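Local coordinates for protein ribokinase (Staphylococcus aureus, PDB 3RY7) that phosphorylates D-ribose at O-5 with ATP and magnesium, giving ribose 5-phosphate for nucleotide and amino-acid synthesis or the pentose phosphate pathway, at residues V19-A23 with T100-Q106; A92-F98 with I109-A115; A134-V138 with V261-K266; P166-L172 with E189-L193. Numbering follows the deposited sequence.

How the contacts relate
The four contacts divide between the two parts of the ribokinase fold. Contacts 1 and 2 are built on the small lid sheet and its loops: they share strand 95-101, contact 1 at its far end and contact 2 at its start, with centres about 21 Å apart. Contacts 3 and 4 lie in the large alpha/beta domain, centres about 22 Å apart, and both segments of contact 4 fall between those of contact 3. Of the lid and large-domain contacts described here, 2 and 4 come closest, nearest atoms about 7 Å apart. Both lie near the probable substrate site: Ala97 is about 3 Å from Asp14 and Ala167 about 4 Å from Lys42, side chain to side chain.

Contact 1 of 4, residues V19-A23 with T100-Q106; sequences VERYA and TVNAEGQ
Two backbone hydrogen bonds join residues 19-23 to residues 100-106: Val19 N donates to Val101 O (2.8 Å) and Ala103 N to Glu20 O (3.1 Å, 163° at the hydrogen). Between them Asn102 CA makes a CA-H...O contact of 3.5 Å with Val19 O, and the closest CA pair is Glu20 with Ala103, at 4.6 Å. The first bond extends the pairing of Val101 with Leu17 just past the end of strand 12-18. Beyond Val101, residues 102-106 form the turn of the hairpin 95-101/107-112. There Asn102, chi1 p, turns OD1 inward to accept from Gly105 N and Gln106 N, both at 3.0 Å, an Asx motif; at Gly105 (phi 119°) a CB would jam against Glu104 O. Tyr22 (chi1 m) lies across the turn, its ring face covering Asn102 CB in a CH-pi contact, 3.9 Å to the centroid, with CE1 3.6 Å from Thr100 CG2. Val19 CG1 packs on the same methyl, Thr100 CG2, at 3.8 Å. Glu20 and Arg21 point away, Arg21 forming a salt bridge with Glu27. Two backbone hydrogen bonds thus set the register, while Tyr22, Val19 and Thr100 supply much of the packing.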
loop_
_atom_site.group_PDB
_atom_site.type_symbol
_atom_site.label_atom_id
_atom_site.label_comp_id
_atom_site.label_asym_id
_atom_site.label_seq_id
_atom_site.Cartn_x
_atom_site.Cartn_y
_atom_site.Cartn_z
ATOM N N VAL A 19 -17.452 3.748 -1.853
ATOM C CA VAL A 19 -18.429 4.721 -1.411
ATOM C C VAL A 19 -18.119 5.144 0.023
ATOM O O VAL A 19 -17.136 4.691 0.632
ATOM C CB VAL A 19 -19.857 4.164 -1.494
ATOM C CG1 VAL A 19 -20.105 3.574 -2.872
ATOM C CG2 VAL A 19 -20.074 3.110 -0.420
ATOM N N GLU A 20 -18.949 6.037 0.549
ATOM C CA GLU A 20 -18.819 6.461 1.931
ATOM C C GLU A 20 -19.796 5.606 2.708
ATOM O O GLU A 20 -19.475 5.019 3.737
ATOM C CB GLU A 20 -19.187 7.944 2.068
ATOM C CG GLU A 20 -18.348 8.707 3.087
ATOM C CD GLU A 20 -17.642 9.912 2.479
ATOM O OE1 GLU A 20 -18.321 10.935 2.212
ATOM O OE2 GLU A 20 -16.406 9.835 2.275
ATOM N N ARG A 21 -21.026 5.579 2.255
ATOM C CA ARG A 21 -21.992 4.738 2.878
ATOM C C ARG A 21 -22.798 4.025 1.828
ATOM O O ARG A 21 -23.166 4.568 0.830
ATOM C CB ARG A 21 -22.881 5.509 3.870
ATOM C CG ARG A 21 -23.995 6.348 3.271
ATOM C CD ARG A 21 -25.205 6.561 4.186
ATOM N NE ARG A 21 -26.398 5.932 3.634
ATOM C CZ ARG A 21 -27.413 6.578 3.073
ATOM N NH1 ARG A 21 -27.411 7.874 2.999
ATOM N NH2 ARG A 21 -28.443 5.918 2.581
ATOM N N TYR A 22 -23.060 2.770 2.088
ATOM C CA TYR A 22 -23.822 1.937 1.171
ATOM C C TYR A 22 -25.193 2.543 0.968
ATOM O O TYR A 22 -25.850 2.917 1.929
ATOM C CB TYR A 22 -23.977 0.504 1.698
ATOM C CG TYR A 22 -22.689 -0.292 1.774
ATOM C CD1 TYR A 22 -21.931 -0.546 0.635
ATOM C CD2 TYR A 22 -22.245 -0.808 2.983
ATOM C CE1 TYR A 22 -20.757 -1.276 0.706
ATOM C CE2 TYR A 22 -21.078 -1.539 3.063
ATOM C CZ TYR A 22 -20.336 -1.770 1.925
ATOM O OH TYR A 22 -19.176 -2.505 2.019
ATOM N N ALA A 23 -25.630 2.638 -0.283
ATOM C CA ALA A 23 -26.991 3.059 -0.548
ATOM C C ALA A 23 -27.891 1.995 0.013
ATOM O O ALA A 23 -27.443 0.898 0.330
ATOM C CB ALA A 23 -27.264 3.153 -2.034
ATOM N N THR A 100 -18.332 -3.382 -3.574
ATOM C CA THR A 100 -18.574 -2.042 -3.057
ATOM C C THR A 100 -17.984 -1.904 -1.654
ATOM O O THR A 100 -18.412 -2.595 -0.732
ATOM C CB THR A 100 -20.073 -1.724 -3.012
ATOM O OG1 THR A 100 -20.676 -2.071 -4.260
ATOM C CG2 THR A 100 -20.303 -0.233 -2.739
ATOM N N VAL A 101 -16.991 -1.028 -1.510
ATOM C CA VAL A 101 -16.360 -0.739 -0.227
ATOM C C VAL A 101 -16.962 0.516 0.428
ATOM O O VAL A 101 -17.171 1.524 -0.245
ATOM C CB VAL A 101 -14.878 -0.452 -0.422
ATOM C CG1 VAL A 101 -14.180 -0.353 0.920
ATOM C CG2 VAL A 101 -14.252 -1.508 -1.293
ATOM N N ASN A 102 -17.237 0.474 1.731
ATOM C CA ASN A 102 -17.644 1.704 2.423
ATOM C C ASN A 102 -16.510 2.374 3.201
ATOM O O ASN A 102 -15.363 1.913 3.163
ATOM C CB ASN A 102 -18.908 1.514 3.275
ATOM C CG ASN A 102 -18.715 0.551 4.440
ATOM O OD1 ASN A 102 -17.590 0.197 4.813
ATOM N ND2 ASN A 102 -19.830 0.134 5.033
ATOM N N ALA A 103 -16.816 3.481 3.870
ATOM C CA ALA A 103 -15.792 4.233 4.586
ATOM C C ALA A 103 -15.071 3.385 5.638
ATOM O O ALA A 103 -13.843 3.483 5.807
ATOM C CB ALA A 103 -16.407 5.469 5.208
ATOM N N GLU A 104 -15.840 2.565 6.347
ATOM C CA GLU A 104 -15.274 1.631 7.289
ATOM C C GLU A 104 -14.328 0.565 6.695
ATOM O O GLU A 104 -13.289 0.229 7.277
ATOM C CB GLU A 104 -16.392 0.832 7.956
ATOM C CG GLU A 104 -17.789 1.359 7.670
ATOM C CD GLU A 104 -18.776 1.083 8.787
ATOM O OE1 GLU A 104 -19.948 0.734 8.522
ATOM O OE2 GLU A 104 -18.375 1.223 9.958
ATOM N N GLY A 105 -14.676 0.063 5.517
ATOM C CA GLY A 105 -13.858 -0.928 4.865
ATOM C C GLY A 105 -14.564 -2.237 4.638
ATOM O O GLY A 105 -13.971 -3.222 4.275
ATOM N N GLN A 106 -15.850 -2.223 4.878
ATOM C CA GLN A 106 -16.674 -3.391 4.619
ATOM C C GLN A 106 -16.662 -3.662 3.115
ATOM O O GLN A 106 -16.831 -2.744 2.307
ATOM C CB GLN A 106 -18.121 -3.173 5.067
ATOM C CG GLN A 106 -18.303 -2.680 6.507
ATOM C CD GLN A 106 -19.717 -2.937 6.990
ATOM O OE1 GLN A 106 -20.326 -3.937 6.620
ATOM N NE2 GLN A 106 -20.246 -2.043 7.814
#

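Contact 2 of 4, residues A92-F98 with I109-A115; sequences AKTGQAF and IYVYGGA
This is the paired stem of an antiparallel beta hairpin, strand 95-101 with strand 107-112, the latter outermost within this chain in the lid sheet of the ribokinase fold. The axes of 95-98 and 109-112 approach to 4.6 Å at 167°. Gln96 faces Tyr112 and Phe98 faces Tyr110 as hydrogen-bonded pairs, with Ala97 and Val111 the non-hydrogen-bonded pair between them (CA-CA 4.5 Å). The bonds are Gln96 N to Tyr112 O (3.1 Å), Tyr112 N to Gln96 O (2.7 Å), Phe98 N to Tyr110 O (2.8 Å) and Tyr110 N to Phe98 O (3.0 Å). Beyond Tyr112 the chain turns through Gly113 and Gly114, the latter at phi 52°, psi -141°, where a CB would collide with Lys93 O; one further backbone hydrogen bond, Ala115 N to Lys93 O at 2.8 Å, ties the ends. Gln96, Phe98, Tyr110 and Tyr112 share one face. There Tyr112 (chi1 t) swings its ring back toward residues 93-96, and a water bridges Tyr112 OH (3.2 Å) to Lys93 NZ (3.1 Å). Tyr112 CB lies 4.1 Å from Phe98 CE1. On the other face Ala97 CB meets Ile109 CG2 at 4.2 Å and Val111 CG2 at 4.4 Å. Backbone bonding thus fixes the hairpin, while Ala97, touching Asp14, and Val111, about 5 Å from Glu142 between side chains, present apolar groups near the probable sugar site.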
loop_
_atom_site.group_PDB
_atom_site.type_symbol
_atom_site.label_atom_id
_atom_site.label_comp_id
_atom_site.label_asym_id
_atom_site.label_seq_id
_atom_site.Cartn_x
_atom_site.Cartn_y
_atom_site.Cartn_z
ATOM N N ALA A 92 -18.160 -17.184 -22.851
ATOM C CA ALA A 92 -18.522 -16.348 -21.714
ATOM C C ALA A 92 -17.491 -15.243 -21.582
ATOM O O ALA A 92 -16.363 -15.378 -22.049
ATOM C CB ALA A 92 -18.592 -17.180 -20.413
ATOM N N LYS A 93 -17.889 -14.145 -20.953
ATOM C CA LYS A 93 -16.957 -13.093 -20.649
ATOM C C LYS A 93 -16.056 -13.550 -19.501
ATOM O O LYS A 93 -16.373 -14.502 -18.791
ATOM C CB LYS A 93 -17.726 -11.828 -20.308
ATOM C CG LYS A 93 -18.590 -11.332 -21.462
ATOM C CD LYS A 93 -19.481 -10.194 -21.011
ATOM C CE LYS A 93 -20.311 -10.609 -19.794
ATOM N NZ LYS A 93 -21.623 -11.240 -20.165
ATOM N N THR A 94 -14.915 -12.902 -19.349
ATOM C CA THR A 94 -14.034 -13.216 -18.240
ATOM C C THR A 94 -14.766 -13.080 -16.911
ATOM O O THR A 94 -15.630 -12.216 -16.749
ATOM C CB THR A 94 -12.805 -12.324 -18.257
ATOM O OG1 THR A 94 -12.146 -12.512 -19.511
ATOM C CG2 THR A 94 -11.857 -12.683 -17.103
ATOM N N GLY A 95 -14.450 -13.968 -15.974
ATOM C CA GLY A 95 -15.046 -13.914 -14.647
ATOM C C GLY A 95 -14.778 -12.559 -14.007
ATOM O O GLY A 95 -13.728 -11.962 -14.242
ATOM N N GLN A 96 -15.723 -12.084 -13.201
ATOM C CA GLN A 96 -15.624 -10.761 -12.589
ATOM C C GLN A 96 -16.235 -10.706 -11.191
ATOM O O GLN A 96 -17.188 -11.436 -10.875
ATOM C CB GLN A 96 -16.316 -9.719 -13.471
ATOM C CG GLN A 96 -15.640 -9.543 -14.793
ATOM C CD GLN A 96 -16.525 -8.846 -15.797
ATOM O OE1 GLN A 96 -17.001 -7.743 -15.547
ATOM N NE2 GLN A 96 -16.737 -9.480 -16.948
ATOM N N ALA A 97 -15.690 -9.827 -10.358
ATOM C CA ALA A 97 -16.300 -9.548 -9.070
ATOM C C ALA A 97 -16.611 -8.056 -8.959
ATOM O O ALA A 97 -15.809 -7.196 -9.353
ATOM C CB ALA A 97 -15.387 -10.000 -7.930
ATOM N N PHE A 98 -17.780 -7.763 -8.416
ATOM C CA PHE A 98 -18.221 -6.392 -8.237
ATOM C C PHE A 98 -18.307 -6.112 -6.742
ATOM O O PHE A 98 -19.171 -6.644 -6.032
ATOM C CB PHE A 98 -19.545 -6.199 -8.958
ATOM C CG PHE A 98 -19.529 -6.740 -10.373
ATOM C CD1 PHE A 98 -20.032 -7.999 -10.660
ATOM C CD2 PHE A 98 -18.959 -5.995 -11.413
ATOM C CE1 PHE A 98 -20.007 -8.505 -11.965
ATOM C CE2 PHE A 98 -18.922 -6.494 -12.723
ATOM C CZ PHE A 98 -19.448 -7.752 -12.995
ATOM N N ILE A 109 -19.609 -8.077 -1.863
ATOM C CA ILE A 109 -19.138 -8.645 -3.130
ATOM C C ILE A 109 -20.162 -9.492 -3.886
ATOM O O ILE A 109 -20.848 -10.323 -3.295
ATOM C CB ILE A 109 -17.873 -9.491 -2.923
ATOM C CG1 ILE A 109 -16.768 -8.646 -2.301
ATOM C CG2 ILE A 109 -17.413 -10.073 -4.247
ATOM C CD1 ILE A 109 -16.531 -8.913 -0.846
ATOM N N TYR A 110 -20.273 -9.264 -5.192
ATOM C CA TYR A 110 -20.960 -10.195 -6.087
ATOM C C TYR A 110 -19.955 -10.826 -7.050
ATOM O O TYR A 110 -19.068 -10.138 -7.566
ATOM C CB TYR A 110 -22.037 -9.504 -6.901
ATOM C CG TYR A 110 -23.096 -8.829 -6.096
ATOM C CD1 TYR A 110 -22.960 -7.504 -5.712
ATOM C CD2 TYR A 110 -24.258 -9.498 -5.748
ATOM C CE1 TYR A 110 -23.958 -6.866 -4.993
ATOM C CE2 TYR A 110 -25.254 -8.879 -5.026
ATOM C CZ TYR A 110 -25.102 -7.560 -4.647
ATOM O OH TYR A 110 -26.095 -6.931 -3.927
ATOM N N VAL A 111 -20.099 -12.127 -7.296
ATOM C CA VAL A 111 -19.164 -12.846 -8.156
ATOM C C VAL A 111 -19.869 -13.406 -9.395
ATOM O O VAL A 111 -20.889 -14.083 -9.302
ATOM C CB VAL A 111 -18.428 -13.975 -7.405
ATOM C CG1 VAL A 111 -17.587 -14.797 -8.378
ATOM C CG2 VAL A 111 -17.557 -13.399 -6.290
ATOM N N TYR A 112 -19.325 -13.073 -10.554
ATOM C CA TYR A 112 -19.813 -13.594 -11.816
ATOM C C TYR A 112 -18.830 -14.654 -12.254
ATOM O O TYR A 112 -17.636 -14.369 -12.430
ATOM C CB TYR A 112 -19.899 -12.474 -12.849
ATOM C CG TYR A 112 -20.026 -12.928 -14.289
ATOM C CD1 TYR A 112 -21.159 -13.609 -14.738
ATOM C CD2 TYR A 112 -19.015 -12.657 -15.200
ATOM C CE1 TYR A 112 -21.259 -14.011 -16.069
ATOM C CE2 TYR A 112 -19.110 -13.037 -16.511
ATOM C CZ TYR A 112 -20.219 -13.709 -16.948
ATOM O OH TYR A 112 -20.271 -14.078 -18.271
ATOM N N GLY A 113 -19.325 -15.889 -12.383
ATOM C CA GLY A 113 -18.480 -17.014 -12.747
ATOM C C GLY A 113 -17.822 -16.840 -14.101
ATOM O O GLY A 113 -16.612 -17.043 -14.240
ATOM N N GLY A 114 -18.619 -16.463 -15.098
ATOM C CA GLY A 114 -18.109 -16.243 -16.444
ATOM C C GLY A 114 -17.300 -17.414 -16.965
ATOM O O GLY A 114 -17.651 -18.566 -16.712
ATOM N N ALA A 115 -16.220 -17.114 -17.680
ATOM C CA ALA A 115 -15.359 -18.140 -18.291
ATOM C C ALA A 115 -14.859 -19.193 -17.297
ATOM O O ALA A 115 -14.690 -20.351 -17.672
ATOM C CB ALA A 115 -14.171 -17.489 -19.004
HETATM O O HOH W 1 -21.221 -14.107 -21.340
#

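Contact 3 of 4, residues A134-V138 with V261-K266; sequences ADFVV and VSRLNK
Val261, in the last turn of helix 252-263, packs against strand 136-140 with its side chain pointing toward it. With chi1 t, its CG1 lies 3.8 Å from Phe136 CB and its CG2 3.9 Å from Val138 CG2, so one valine spans two strand residues whose side chains project from the same sheet face; the CA atoms of Phe136 and Val261 are 7.5 Å apart. Ser262 and Arg263 point away from the strand. Here a helix lies on the central parallel sheet of the Rossmann-like alpha/beta domain, on the face where Phe136 and Val138 also touch Val163 of neighbouring strand 161-165; at its other end the same helix carries Asp254, the probable catalytic base. Leu264, the first residue to leave helical angles, turns back to the sheet, its CD1 3.7 Å from Phe136 CE1. Phe136 (chi1 m, chi2 -97°) thus meets both the helix end and the loop, its ring edge near Asn265 O, 3.9 Å from CZ. Lys266, its CA 6.8 Å from Asp135 CA, runs its side chain alongside Asp135 and gives Asp135 O a weak hydrogen bond from NZ (3.4 Å), while Gly159 O and Thr161 OG1 bind the same ammonium group.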
loop_
_atom_site.group_PDB
_atom_site.type_symbol
_atom_site.label_atom_id
_atom_site.label_comp_id
_atom_site.label_asym_id
_atom_site.label_seq_id
_atom_site.Cartn_x
_atom_site.Cartn_y
_atom_site.Cartn_z
ATOM N N ALA A 134 3.956 -32.406 -11.828
ATOM C CA ALA A 134 3.870 -31.560 -10.640
ATOM C C ALA A 134 4.099 -32.336 -9.335
ATOM O O ALA A 134 3.875 -33.545 -9.273
ATOM C CB ALA A 134 2.515 -30.858 -10.589
ATOM N N ASP A 135 4.532 -31.622 -8.298
ATOM C CA ASP A 135 4.515 -32.138 -6.931
ATOM C C ASP A 135 3.141 -31.956 -6.272
ATOM O O ASP A 135 2.671 -32.823 -5.521
ATOM C CB ASP A 135 5.587 -31.438 -6.100
ATOM C CG ASP A 135 6.985 -31.706 -6.632
ATOM O OD1 ASP A 135 7.290 -32.902 -6.873
ATOM O OD2 ASP A 135 7.761 -30.732 -6.823
ATOM N N PHE A 136 2.508 -30.816 -6.549
ATOM C CA PHE A 136 1.176 -30.521 -6.024
ATOM C C PHE A 136 0.311 -29.896 -7.095
ATOM O O PHE A 136 0.790 -29.124 -7.930
ATOM C CB PHE A 136 1.234 -29.531 -4.850
ATOM C CG PHE A 136 2.070 -30.001 -3.681
ATOM C CD1 PHE A 136 1.475 -30.615 -2.587
ATOM C CD2 PHE A 136 3.444 -29.805 -3.669
ATOM C CE1 PHE A 136 2.239 -31.036 -1.512
ATOM C CE2 PHE A 136 4.210 -30.226 -2.595
ATOM C CZ PHE A 136 3.613 -30.843 -1.520
ATOM N N VAL A 137 -0.973 -30.215 -7.053
ATOM C CA VAL A 137 -1.952 -29.452 -7.792
ATOM C C VAL A 137 -2.960 -28.880 -6.794
ATOM O O VAL A 137 -3.433 -29.590 -5.904
ATOM C CB VAL A 137 -2.636 -30.314 -8.899
ATOM C CG1 VAL A 137 -2.963 -31.681 -8.372
ATOM C CG2 VAL A 137 -3.886 -29.632 -9.407
ATOM N N VAL A 138 -3.260 -27.588 -6.925
ATOM C CA VAL A 138 -4.152 -26.899 -5.989
ATOM C C VAL A 138 -5.361 -26.353 -6.720
ATOM O O VAL A 138 -5.209 -25.669 -7.725
ATOM C CB VAL A 138 -3.434 -25.703 -5.308
ATOM C CG1 VAL A 138 -4.303 -25.101 -4.195
ATOM C CG2 VAL A 138 -2.074 -26.121 -4.774
ATOM N N VAL A 261 1.747 -24.318 0.347
ATOM C CA VAL A 261 2.103 -25.300 -0.674
ATOM C C VAL A 261 3.538 -25.137 -1.213
ATOM O O VAL A 261 4.201 -26.134 -1.524
ATOM C CB VAL A 261 1.078 -25.297 -1.832
ATOM C CG1 VAL A 261 1.541 -26.196 -2.957
ATOM C CG2 VAL A 261 -0.270 -25.742 -1.316
ATOM N N SER A 262 4.020 -23.895 -1.318
ATOM C CA SER A 262 5.393 -23.655 -1.778
ATOM C C SER A 262 6.435 -24.283 -0.833
ATOM O O SER A 262 7.528 -24.677 -1.250
ATOM C CB SER A 262 5.664 -22.145 -1.912
ATOM O OG SER A 262 5.753 -21.501 -0.642
ATOM N N ARG A 263 6.065 -24.381 0.437
ATOM C CA ARG A 263 6.981 -24.759 1.502
ATOM C C ARG A 263 6.865 -26.245 1.888
ATOM O O ARG A 263 7.815 -26.831 2.416
ATOM C CB ARG A 263 6.723 -23.858 2.718
ATOM C CG ARG A 263 7.467 -24.236 3.988
ATOM C CD ARG A 263 8.956 -24.378 3.724
ATOM N NE ARG A 263 9.575 -23.118 3.329
ATOM C CZ ARG A 263 10.214 -22.306 4.171
ATOM N NH1 ARG A 263 10.310 -22.618 5.464
ATOM N NH2 ARG A 263 10.760 -21.180 3.714
ATOM N N LEU A 264 5.710 -26.848 1.612
ATOM C CA LEU A 264 5.441 -28.237 1.996
ATOM C C LEU A 264 6.371 -29.216 1.302
ATOM O O LEU A 264 6.495 -29.196 0.076
ATOM C CB LEU A 264 4.012 -28.624 1.634
ATOM C CG LEU A 264 3.149 -29.263 2.720
ATOM C CD1 LEU A 264 2.046 -30.083 2.077
ATOM C CD2 LEU A 264 3.957 -30.106 3.697
ATOM N N ASN A 265 7.019 -30.079 2.078
ATOM C CA ASN A 265 7.791 -31.172 1.490
ATOM C C ASN A 265 6.830 -32.218 0.955
ATOM O O ASN A 265 5.707 -32.344 1.456
ATOM C CB ASN A 265 8.737 -31.798 2.521
ATOM C CG ASN A 265 9.893 -30.888 2.879
ATOM O OD1 ASN A 265 10.217 -29.953 2.137
ATOM N ND2 ASN A 265 10.531 -31.159 4.016
ATOM N N LYS A 266 7.248 -32.963 -0.062
ATOM C CA LYS A 266 6.381 -33.998 -0.615
ATOM C C LYS A 266 5.965 -34.991 0.462
ATOM O O LYS A 266 4.813 -35.414 0.521
ATOM C CB LYS A 266 7.071 -34.727 -1.765
ATOM C CG LYS A 266 6.467 -34.488 -3.149
ATOM C CD LYS A 266 5.036 -35.021 -3.295
ATOM C CE LYS A 266 4.859 -35.691 -4.668
ATOM N NZ LYS A 266 3.435 -36.042 -4.934
#

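Contact 4 of 4, residues P166-L172 with E189-L193; sequences PAPAKAL and EAELL
Glu189, Leu193 and Leu192, all on helix 187-194, bear most of this contact with the irregular loop 166-172. Glu189 points toward the loop, chi1 m, so that its CG sits 3.2 Å from Pro166 O and 3.7 Å from Ala169 CB, while OE2 reaches to 3.1 Å from Ala167 CB. A water donates to Glu189 OE2 (3.2 Å) and accepts a weak bond from Ala169 N (3.4 Å). One turn on, Leu193 (chi1 m, chi2 t) fits between both ends of the loop: CD1 is 4.1 Å from Pro166 CB, and CD2 is 3.8 Å from Leu172 CG and 3.5 Å from Lys170 O. Leu192 (chi1 t, chi2 p) covers the middle with CD2, 3.5 Å from Ala169 CB and 3.4 Å from Lys170 N. The nearest CA atoms, of Ala169 and Glu189, are 5.0 Å apart. The loop bends at a cis peptide before Pro168. Glu189 N is held by the side chain of Asn186, a probable ATP ligand, and Ala167 and Pro168 touch Lys42, a probable substrate ligand. Such a loop, at the C-terminal end of parallel strand 161-165 and packed on a nearby helix, borders the active-site cleft of a PfkB-family sugar kinase.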
loop_
_atom_site.group_PDB
_atom_site.type_symbol
_atom_site.label_atom_id
_atom_site.label_comp_id
_atom_site.label_asym_id
_atom_site.label_seq_id
_atom_site.Cartn_x
_atom_site.Cartn_y
_atom_site.Cartn_z
ATOM N N PRO A 166 -11.636 -25.563 -0.347
ATOM C CA PRO A 166 -13.053 -25.726 -0.688
ATOM C C PRO A 166 -13.861 -24.441 -0.506
ATOM O O PRO A 166 -14.839 -24.431 0.253
ATOM C CB PRO A 166 -13.524 -26.808 0.296
ATOM C CG PRO A 166 -12.665 -26.592 1.504
ATOM C CD PRO A 166 -11.323 -26.112 0.986
ATOM N N ALA A 167 -13.456 -23.395 -1.224
ATOM C CA ALA A 167 -13.984 -22.036 -1.086
ATOM C C ALA A 167 -14.314 -21.502 -2.468
ATOM O O ALA A 167 -13.579 -21.750 -3.417
ATOM C CB ALA A 167 -12.929 -21.124 -0.422
ATOM N N PRO A 168 -15.447 -20.817 -2.604
ATOM C CA PRO A 168 -16.429 -20.610 -1.540
ATOM C C PRO A 168 -17.140 -21.922 -1.183
ATOM O O PRO A 168 -17.227 -22.837 -2.015
ATOM C CB PRO A 168 -17.426 -19.647 -2.192
ATOM C CG PRO A 168 -17.375 -20.018 -3.655
ATOM C CD PRO A 168 -15.927 -20.313 -3.906
ATOM N N ALA A 169 -17.652 -21.996 0.043
ATOM C CA ALA A 169 -18.301 -23.193 0.549
ATOM C C ALA A 169 -19.356 -23.735 -0.401
ATOM O O ALA A 169 -20.191 -22.998 -0.921
ATOM C CB ALA A 169 -18.920 -22.913 1.903
ATOM N N LYS A 170 -19.299 -25.038 -0.635
ATOM C CA LYS A 170 -20.385 -25.733 -1.313
ATOM C C LYS A 170 -20.262 -27.239 -1.094
ATOM O O LYS A 170 -19.206 -27.727 -0.691
ATOM C CB LYS A 170 -20.462 -25.357 -2.801
ATOM C CG LYS A 170 -19.177 -25.514 -3.581
ATOM C CD LYS A 170 -19.354 -25.108 -5.054
ATOM C CE LYS A 170 -19.231 -23.598 -5.256
ATOM N NZ LYS A 170 -19.083 -23.224 -6.704
ATOM N N ALA A 171 -21.353 -27.960 -1.310
ATOM C CA ALA A 171 -21.360 -29.399 -1.103
ATOM C C ALA A 171 -20.509 -30.080 -2.175
ATOM O O ALA A 171 -20.548 -29.699 -3.348
ATOM C CB ALA A 171 -22.781 -29.927 -1.140
ATOM N N LEU A 172 -19.742 -31.086 -1.765
ATOM C CA LEU A 172 -18.902 -31.835 -2.691
ATOM C C LEU A 172 -19.399 -33.277 -2.822
ATOM O O LEU A 172 -19.875 -33.863 -1.851
ATOM C CB LEU A 172 -17.455 -31.825 -2.198
ATOM C CG LEU A 172 -16.913 -30.469 -1.727
ATOM C CD1 LEU A 172 -15.496 -30.625 -1.239
ATOM C CD2 LEU A 172 -16.983 -29.430 -2.845
ATOM N N GLU A 189 -16.402 -23.361 5.968
ATOM C CA GLU A 189 -16.323 -24.417 4.957
ATOM C C GLU A 189 -16.235 -25.809 5.590
ATOM O O GLU A 189 -16.850 -26.757 5.102
ATOM C CB GLU A 189 -15.137 -24.159 4.015
ATOM C CG GLU A 189 -15.386 -22.987 3.047
ATOM C CD GLU A 189 -14.163 -22.098 2.813
ATOM O OE1 GLU A 189 -13.015 -22.505 3.121
ATOM O OE2 GLU A 189 -14.365 -20.975 2.298
ATOM N N ALA A 190 -15.482 -25.922 6.681
ATOM C CA ALA A 190 -15.388 -27.172 7.424
ATOM C C ALA A 190 -16.770 -27.666 7.850
ATOM O O ALA A 190 -17.129 -28.824 7.607
ATOM C CB ALA A 190 -14.492 -27.001 8.624
ATOM N N GLU A 191 -17.520 -26.798 8.477
ATOM C CA GLU A 191 -18.857 -27.149 9.023
ATOM C C GLU A 191 -19.885 -27.502 7.971
ATOM O O GLU A 191 -20.755 -28.277 8.223
ATOM C CB GLU A 191 -19.434 -26.002 9.851
ATOM C CG GLU A 191 -18.456 -25.411 10.829
ATOM C CD GLU A 191 -18.971 -24.138 11.482
ATOM O OE1 GLU A 191 -20.220 -23.910 11.463
ATOM O OE2 GLU A 191 -18.114 -23.380 12.010
ATOM N N LEU A 192 -19.792 -26.932 6.793
ATOM C CA LEU A 192 -20.703 -27.275 5.708
ATOM C C LEU A 192 -20.395 -28.680 5.192
ATOM O O LEU A 192 -21.290 -29.412 4.757
ATOM C CB LEU A 192 -20.611 -26.255 4.568
ATOM C CG LEU A 192 -21.360 -26.669 3.299
ATOM C CD1 LEU A 192 -22.862 -26.828 3.565
ATOM C CD2 LEU A 192 -21.110 -25.682 2.168
ATOM N N LEU A 193 -19.122 -29.052 5.236
ATOM C CA LEU A 193 -18.711 -30.354 4.734
ATOM C C LEU A 193 -18.895 -31.460 5.788
ATOM O O LEU A 193 -19.358 -32.557 5.468
ATOM C CB LEU A 193 -17.260 -30.302 4.242
ATOM C CG LEU A 193 -16.945 -29.383 3.052
ATOM C CD1 LEU A 193 -15.483 -29.501 2.645
ATOM C CD2 LEU A 193 -17.848 -29.693 1.867
HETATM O O HOH W 2 -17.169 -19.538 2.355
#